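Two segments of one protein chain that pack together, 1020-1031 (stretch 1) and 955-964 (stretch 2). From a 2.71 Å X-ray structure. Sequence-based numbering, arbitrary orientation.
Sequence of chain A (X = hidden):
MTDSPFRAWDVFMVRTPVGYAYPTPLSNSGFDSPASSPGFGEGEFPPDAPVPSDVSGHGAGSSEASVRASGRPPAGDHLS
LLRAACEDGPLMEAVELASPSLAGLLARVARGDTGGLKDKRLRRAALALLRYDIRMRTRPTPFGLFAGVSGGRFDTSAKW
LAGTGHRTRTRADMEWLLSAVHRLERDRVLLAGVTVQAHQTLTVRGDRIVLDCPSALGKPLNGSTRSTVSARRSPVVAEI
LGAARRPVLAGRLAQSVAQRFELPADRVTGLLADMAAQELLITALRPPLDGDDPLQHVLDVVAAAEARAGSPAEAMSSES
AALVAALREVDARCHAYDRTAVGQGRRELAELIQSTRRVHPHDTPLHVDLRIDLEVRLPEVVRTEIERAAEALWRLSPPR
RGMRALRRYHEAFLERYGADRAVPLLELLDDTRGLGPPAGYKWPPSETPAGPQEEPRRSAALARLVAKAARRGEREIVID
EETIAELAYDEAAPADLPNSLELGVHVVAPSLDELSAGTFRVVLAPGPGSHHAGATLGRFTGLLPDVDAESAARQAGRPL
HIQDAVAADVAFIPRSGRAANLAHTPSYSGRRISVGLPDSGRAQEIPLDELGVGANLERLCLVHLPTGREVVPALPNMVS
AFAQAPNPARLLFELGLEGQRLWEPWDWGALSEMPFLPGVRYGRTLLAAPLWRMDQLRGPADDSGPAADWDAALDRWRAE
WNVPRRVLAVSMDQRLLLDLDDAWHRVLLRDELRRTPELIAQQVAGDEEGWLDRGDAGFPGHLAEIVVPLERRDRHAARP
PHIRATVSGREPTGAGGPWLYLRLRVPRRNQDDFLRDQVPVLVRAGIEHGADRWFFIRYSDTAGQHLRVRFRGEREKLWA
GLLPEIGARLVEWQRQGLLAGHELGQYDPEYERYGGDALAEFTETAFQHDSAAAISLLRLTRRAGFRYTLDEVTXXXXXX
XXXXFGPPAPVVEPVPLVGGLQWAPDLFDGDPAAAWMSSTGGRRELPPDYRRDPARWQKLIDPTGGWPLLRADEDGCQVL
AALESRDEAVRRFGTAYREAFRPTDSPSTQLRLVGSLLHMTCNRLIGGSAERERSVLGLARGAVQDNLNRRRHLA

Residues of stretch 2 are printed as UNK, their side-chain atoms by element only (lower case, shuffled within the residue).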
ATOM      1  N   LEU A1020     -25.354   2.440 -37.353  1.00 53.94           N
ATOM      2  CA  LEU A1020     -25.439   3.646 -36.529  1.00 48.30           C
ATOM      3  C   LEU A1020     -24.258   4.595 -36.786  1.00 43.22           C
ATOM      4  O   LEU A1020     -24.447   5.775 -37.086  1.00 43.62           O
ATOM      5  CB  LEU A1020     -25.518   3.275 -35.044  1.00 44.22           C
ATOM      6  CG  LEU A1020     -25.802   4.373 -34.022  1.00 43.02           C
ATOM      7  CD1 LEU A1020     -27.193   4.893 -34.218  1.00 43.80           C
ATOM      8  CD2 LEU A1020     -25.627   3.860 -32.608  1.00 49.97           C
ATOM      9  N   ILE A1021     -23.043   4.075 -36.661  1.00 38.93           N
ATOM     10  CA  ILE A1021     -21.852   4.900 -36.751  1.00 38.10           C
ATOM     11  C   ILE A1021     -21.289   4.871 -38.160  1.00 37.43           C
ATOM     12  O   ILE A1021     -20.380   4.099 -38.450  1.00 38.11           O
ATOM     13  CB  ILE A1021     -20.786   4.439 -35.728  1.00 43.33           C
ATOM     14  CG1 ILE A1021     -21.394   4.358 -34.325  1.00 41.72           C
ATOM     15  CG2 ILE A1021     -19.584   5.374 -35.721  1.00 31.47           C
ATOM     16  CD1 ILE A1021     -20.602   3.500 -33.390  1.00 43.02           C
ATOM     17  N   ASP A1022     -21.822   5.740 -39.019  1.00 37.09           N
ATOM     18  CA  ASP A1022     -21.491   5.753 -40.452  1.00 41.83           C
ATOM     19  C   ASP A1022     -21.252   7.170 -40.989  1.00 41.17           C
ATOM     20  O   ASP A1022     -22.068   7.721 -41.745  1.00 36.84           O
ATOM     21  CB  ASP A1022     -22.607   5.055 -41.249  1.00 46.27           C
ATOM     22  CG  ASP A1022     -22.296   4.927 -42.745  1.00 49.59           C
ATOM     23  OD1 ASP A1022     -21.118   5.107 -43.156  1.00 45.15           O
ATOM     24  OD2 ASP A1022     -23.257   4.645 -43.504  1.00 47.93           O
ATOM     25  N   PRO A1023     -20.120   7.763 -40.601  1.00 37.62           N
ATOM     26  CA  PRO A1023     -19.823   9.127 -41.029  1.00 35.66           C
ATOM     27  C   PRO A1023     -19.576   9.162 -42.525  1.00 36.24           C
ATOM     28  O   PRO A1023     -20.094  10.049 -43.197  1.00 35.20           O
ATOM     29  CB  PRO A1023     -18.536   9.474 -40.265  1.00 33.50           C
ATOM     30  CG  PRO A1023     -18.362   8.362 -39.247  1.00 36.80           C
ATOM     31  CD  PRO A1023     -19.017   7.169 -39.831  1.00 37.16           C
ATOM     32  N   THR A1024     -18.805   8.206 -43.037  1.00 38.11           N
ATOM     33  CA  THR A1024     -18.460   8.195 -44.461  1.00 41.99           C
ATOM     34  C   THR A1024     -19.702   8.095 -45.340  1.00 38.43           C
ATOM     35  O   THR A1024     -19.766   8.705 -46.401  1.00 35.66           O
ATOM     36  CB  THR A1024     -17.481   7.054 -44.809  1.00 40.80           C
ATOM     37  OG1 THR A1024     -16.448   6.991 -43.816  1.00 39.71           O
ATOM     38  CG2 THR A1024     -16.853   7.291 -46.172  1.00 34.00           C
ATOM     39  N   GLY A1025     -20.708   7.369 -44.861  1.00 38.12           N
ATOM     40  CA  GLY A1025     -21.959   7.238 -45.581  1.00 37.02           C
ATOM     41  C   GLY A1025     -22.934   8.389 -45.403  1.00 42.61           C
ATOM     42  O   GLY A1025     -24.054   8.314 -45.899  1.00 51.74           O
ATOM     43  N   GLY A1026     -22.528   9.442 -44.690  1.00 40.53           N
ATOM     44  CA  GLY A1026     -23.361  10.621 -44.488  1.00 28.95           C
ATOM     45  C   GLY A1026     -24.289  10.543 -43.276  1.00 39.20           C
ATOM     46  O   GLY A1026     -25.158  11.407 -43.102  1.00 33.90           O
ATOM     47  N   TRP A1027     -24.075   9.527 -42.430  1.00 37.80           N
ATOM     48  CA  TRP A1027     -24.829   9.327 -41.186  1.00 36.94           C
ATOM     49  C   TRP A1027     -26.319   9.088 -41.416  1.00 46.64           C
ATOM     50  O   TRP A1027     -27.156   9.760 -40.791  1.00 45.58           O
ATOM     51  CB  TRP A1027     -24.684  10.539 -40.238  1.00 48.29           C
ATOM     52  CG  TRP A1027     -23.319  10.761 -39.598  1.00 40.82           C
ATOM     53  CD1 TRP A1027     -22.402  11.729 -39.922  1.00 36.10           C
ATOM     54  CD2 TRP A1027     -22.751  10.022 -38.512  1.00 34.84           C
ATOM     55  NE1 TRP A1027     -21.296  11.622 -39.114  1.00 35.83           N
ATOM     56  CE2 TRP A1027     -21.484  10.585 -38.239  1.00 37.26           C
ATOM     57  CE3 TRP A1027     -23.179   8.929 -37.756  1.00 33.86           C
ATOM     58  CZ2 TRP A1027     -20.648  10.093 -37.237  1.00 33.67           C
ATOM     59  CZ3 TRP A1027     -22.346   8.440 -36.762  1.00 33.98           C
ATOM     60  CH2 TRP A1027     -21.096   9.019 -36.512  1.00 31.49           C
ATOM     61  N   PRO A1028     -26.665   8.117 -42.285  1.00 57.90           N
ATOM     62  CA  PRO A1028     -28.051   8.043 -42.782  1.00 53.67           C
ATOM     63  C   PRO A1028     -29.050   7.664 -41.686  1.00 46.59           C
ATOM     64  O   PRO A1028     -30.065   8.340 -41.507  1.00 39.79           O
ATOM     65  CB  PRO A1028     -27.984   6.962 -43.882  1.00 59.75           C
ATOM     66  CG  PRO A1028     -26.522   6.426 -43.869  1.00 56.96           C
ATOM     67  CD  PRO A1028     -25.911   6.884 -42.580  1.00 54.83           C
ATOM     68  N   LEU A1029     -28.744   6.600 -40.953  1.00 43.58           N
ATOM     69  CA  LEU A1029     -29.620   6.127 -39.901  1.00 39.29           C
ATOM     70  C   LEU A1029     -29.829   7.201 -38.835  1.00 48.57           C
ATOM     71  O   LEU A1029     -30.949   7.402 -38.364  1.00 53.52           O
ATOM     72  CB  LEU A1029     -29.061   4.848 -39.298  1.00 35.28           C
ATOM     73  CG  LEU A1029     -29.998   4.026 -38.424  1.00 47.85           C
ATOM     74  CD1 LEU A1029     -29.551   2.560 -38.428  1.00 55.66           C
ATOM     75  CD2 LEU A1029     -30.068   4.572 -36.995  1.00 52.23           C
ATOM     76  N   LEU A1030     -28.752   7.881 -38.442  1.00 47.11           N
ATOM     77  CA  LEU A1030     -28.841   8.908 -37.401  1.00 43.75           C
ATOM     78  C   LEU A1030     -29.788  10.036 -37.803  1.00 45.93           C
ATOM     79  O   LEU A1030     -30.539  10.546 -36.972  1.00 45.63           O
ATOM     80  CB  LEU A1030     -27.459   9.480 -37.055  1.00 46.16           C
ATOM     81  CG  LEU A1030     -26.702   8.984 -35.811  1.00 44.00           C
ATOM     82  CD1 LEU A1030     -25.601   9.963 -35.441  1.00 36.59           C
ATOM     83  CD2 LEU A1030     -27.643   8.783 -34.634  1.00 39.55           C
ATOM     84  N   ARG A1031     -29.751  10.427 -39.075  1.00 45.52           N
ATOM     85  CA  ARG A1031     -30.578  11.530 -39.550  1.00 40.95           C
ATOM     86  C   ARG A1031     -32.052  11.172 -39.671  1.00 47.44           C
ATOM     87  O   ARG A1031     -32.887  12.039 -39.922  1.00 46.04           O
ATOM     88  CB  ARG A1031     -30.059  12.069 -40.876  1.00 42.22           C
ATOM     89  CG  ARG A1031     -28.607  12.494 -40.845  1.00 40.90           C
ATOM     90  CD  ARG A1031     -28.349  13.607 -41.848  1.00 38.07           C
ATOM     91  NE  ARG A1031     -26.925  13.812 -42.082  1.00 42.97           N
ATOM     92  CZ  ARG A1031     -26.248  14.888 -41.690  1.00 43.90           C
ATOM     93  NH1 ARG A1031     -26.859  15.864 -41.034  1.00 36.75           N
ATOM     94  NH2 ARG A1031     -24.953  14.985 -41.950  1.00 49.63           N
ATOM     95  N   UNK A 955     -19.257   7.349 -29.068  1.00 26.28           N
ATOM     96  CA  UNK A 955     -18.814   6.684 -30.293  1.00 25.68           C
ATOM     97  C   UNK A 955     -19.108   7.586 -31.494  1.00 25.47           C
ATOM     98  O   UNK A 955     -18.240   7.836 -32.331  1.00 23.70           O
ATOM     99  c   UNK A 955     -19.537   5.363 -30.456  1.00 25.77           C
ATOM    100  N   UNK A 956     -20.327   8.107 -31.540  1.00 22.19           N
ATOM    101  CA  UNK A 956     -20.708   9.054 -32.560  1.00 20.31           C
ATOM    102  C   UNK A 956     -19.756  10.234 -32.553  1.00 19.80           C
ATOM    103  O   UNK A 956     -19.285  10.653 -33.600  1.00 20.59           O
ATOM    104  c   UNK A 956     -24.534   8.739 -32.085  1.00 33.56           C
ATOM    105  c   UNK A 956     -22.145   9.537 -32.346  1.00 24.10           C
ATOM    106  c   UNK A 956     -23.117   8.369 -32.476  1.00 23.18           C
ATOM    107  c   UNK A 956     -22.509  10.641 -33.318  1.00 22.97           C
ATOM    108  N   UNK A 957     -19.429  10.735 -31.367  1.00 21.53           N
ATOM    109  CA  UNK A 957     -18.543  11.891 -31.255  1.00 19.01           C
ATOM    110  C   UNK A 957     -17.112  11.562 -31.704  1.00 16.92           C
ATOM    111  O   UNK A 957     -16.488  12.359 -32.398  1.00 18.08           O
ATOM    112  o   UNK A 957     -18.043  13.779 -29.801  1.00 13.99           O
ATOM    113  c   UNK A 957     -18.564  12.466 -29.838  1.00 16.88           C
ATOM    114  N   UNK A 958     -16.603  10.385 -31.362  1.00 15.83           N
ATOM    115  CA  UNK A 958     -15.275  10.000 -31.841  1.00 15.93           C
ATOM    116  C   UNK A 958     -15.211   9.960 -33.360  1.00 22.84           C
ATOM    117  O   UNK A 958     -14.321  10.569 -33.973  1.00 23.23           O
ATOM    118  c   UNK A 958     -14.869   8.692 -31.292  1.00 15.45           C
ATOM    119  N   UNK A 959     -16.163   9.253 -33.965  1.00 23.23           N
ATOM    120  CA  UNK A 959     -16.145   9.040 -35.407  1.00 23.99           C
ATOM    121  C   UNK A 959     -16.322  10.346 -36.153  1.00 23.26           C
ATOM    122  O   UNK A 959     -15.701  10.572 -37.203  1.00 19.02           O
ATOM    123  c   UNK A 959     -17.219   8.068 -35.800  1.00 25.85           C
ATOM    124  N   UNK A 960     -17.147  11.218 -35.583  1.00 23.01           N
ATOM    125  CA  UNK A 960     -17.388  12.529 -36.169  1.00 24.26           C
ATOM    126  C   UNK A 960     -16.129  13.404 -36.137  1.00 27.49           C
ATOM    127  O   UNK A 960     -15.889  14.180 -37.074  1.00 24.05           O
ATOM    128  c   UNK A 960     -18.531  13.219 -35.462  1.00 23.08           C
ATOM    129  N   UNK A 961     -15.334  13.291 -35.069  1.00 21.79           N
ATOM    130  CA  UNK A 961     -14.079  14.028 -35.005  1.00 20.41           C
ATOM    131  C   UNK A 961     -13.073  13.503 -36.024  1.00 21.76           C
ATOM    132  O   UNK A 961     -12.450  14.280 -36.738  1.00 23.08           O
ATOM    133  c   UNK A 961     -12.425  15.410 -31.804  1.00 20.61           C
ATOM    134  c   UNK A 961     -10.975  14.413 -33.562  1.00 13.59           C
ATOM    135  c   UNK A 961     -13.486  14.011 -33.590  1.00 21.49           C
ATOM    136  c   UNK A 961     -12.352  14.998 -33.266  1.00 20.54           C
ATOM    137  N   UNK A 962     -12.911  12.181 -36.071  1.00 24.89           N
ATOM    138  CA  UNK A 962     -12.048  11.527 -37.058  1.00 21.65           C
ATOM    139  C   UNK A 962     -12.369  11.946 -38.482  1.00 25.26           C
ATOM    140  O   UNK A 962     -11.443  12.231 -39.243  1.00 27.94           O
ATOM    141  c   UNK A 962     -12.127  10.025 -36.927  1.00 21.88           C
ATOM    142  N   UNK A 963     -13.665  11.972 -38.840  1.00 26.06           N
ATOM    143  CA  UNK A 963     -14.095  12.438 -40.165  1.00 24.48           C
ATOM    144  C   UNK A 963     -13.589  13.848 -40.313  1.00 23.16           C
ATOM    145  O   UNK A 963     -12.906  14.164 -41.270  1.00 28.37           O
ATOM    146  o   UNK A 963     -15.893  11.464 -42.562  1.00 36.40           O
ATOM    147  c   UNK A 963     -16.089  12.466 -41.840  1.00 30.45           C
ATOM    148  c   UNK A 963     -15.634  12.415 -40.341  1.00 26.09           C
ATOM    149  o   UNK A 963     -16.674  13.470 -42.303  1.00 20.79           O
ATOM    150  N   UNK A 964     -13.840  14.665 -39.302  1.00 23.73           N
ATOM    151  CA  UNK A 964     -13.662  16.104 -39.431  1.00 24.81           C
ATOM    152  C   UNK A 964     -12.204  16.541 -39.580  1.00 24.08           C
ATOM    153  O   UNK A 964     -11.916  17.477 -40.328  1.00 16.99           O
ATOM    154  c   UNK A 964     -14.332  16.832 -38.260  1.00 21.03           C
TER

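Position 955 opens the stretch with a single side-chain carbon, a CB with nothing beyond it. It points toward stretch 1, and Ile1021 CD1 lies 3.6 Å from this CB. One carbon means Ala955.

Position 956 carries four carbons and no other element. The chain forks at the first carbon, and one arm is two carbons long. The end of that longer arm lies 3.7 Å from Leu1030 CD1. Trp1027 CH2 is 3.8 Å from the backbone O of 956. A fork at CB with a two-carbon arm is isoleucine, so this is Ile956. Its CG2 lies 3.9 Å from Trp1027 CH2.

Position 957 has one carbon followed by one oxygen. It points away from stretch 1 and touches nothing there. This is a short hydroxyl side chain, Ser957.

Position 958 has one carbon, set sideways and out of contact with stretch 1. It is Ala958.

Position 959 again has one carbon, directed toward stretch 1. Its CB lies 3.6 Å from Ile1021 CG2, 3.6 Å from Pro1023 CG and 4.1 Å from Trp1027 CH2. Three residues close around one methyl group. This is Ala959.

Position 960 has one carbon, set sideways. Its CB is 4.2 Å from Trp1027 CZ2, and its backbone N lies 4.0 Å from the same CZ2, at the edge of the ring. It is Ala960.

Position 961 has four carbons, forked at the second. It is out of reach of stretch 1. The fork at the second carbon gives Leu961.

Position 962 has one carbon, sideways and without contact to stretch 1. It is Ala962.

Position 963 has two carbons, the second bearing two oxygens. One oxygen lies 4.0 Å from Pro1023 CB. A carbon bearing two oxygens, bonded directly to CB, is the carboxylate of the shortest acidic side chain, so this is Asp963. The oxygen near Pro1023 CB is OD1.

Position 964 has one carbon, out of reach of stretch 1. It is Ala964.

The contact is mainly apolar, and no hydrogen bond crosses it. Stretch 2 is a helix, and 955, 959 and 963 recur every four residues, so their CB atoms all point toward stretch 1. Ile1021, Pro1023 and Trp1027 all pack against the methyl of Ala959. Stretch 1 holds its shape by its own bonds: Gly1026 N donates to Pro1023 O (2.9 Å) in a type I turn, and Trp1027 N donates to Asp1022 O (2.8 Å).

Stretch 2, residues 955-964: AISAAALADA
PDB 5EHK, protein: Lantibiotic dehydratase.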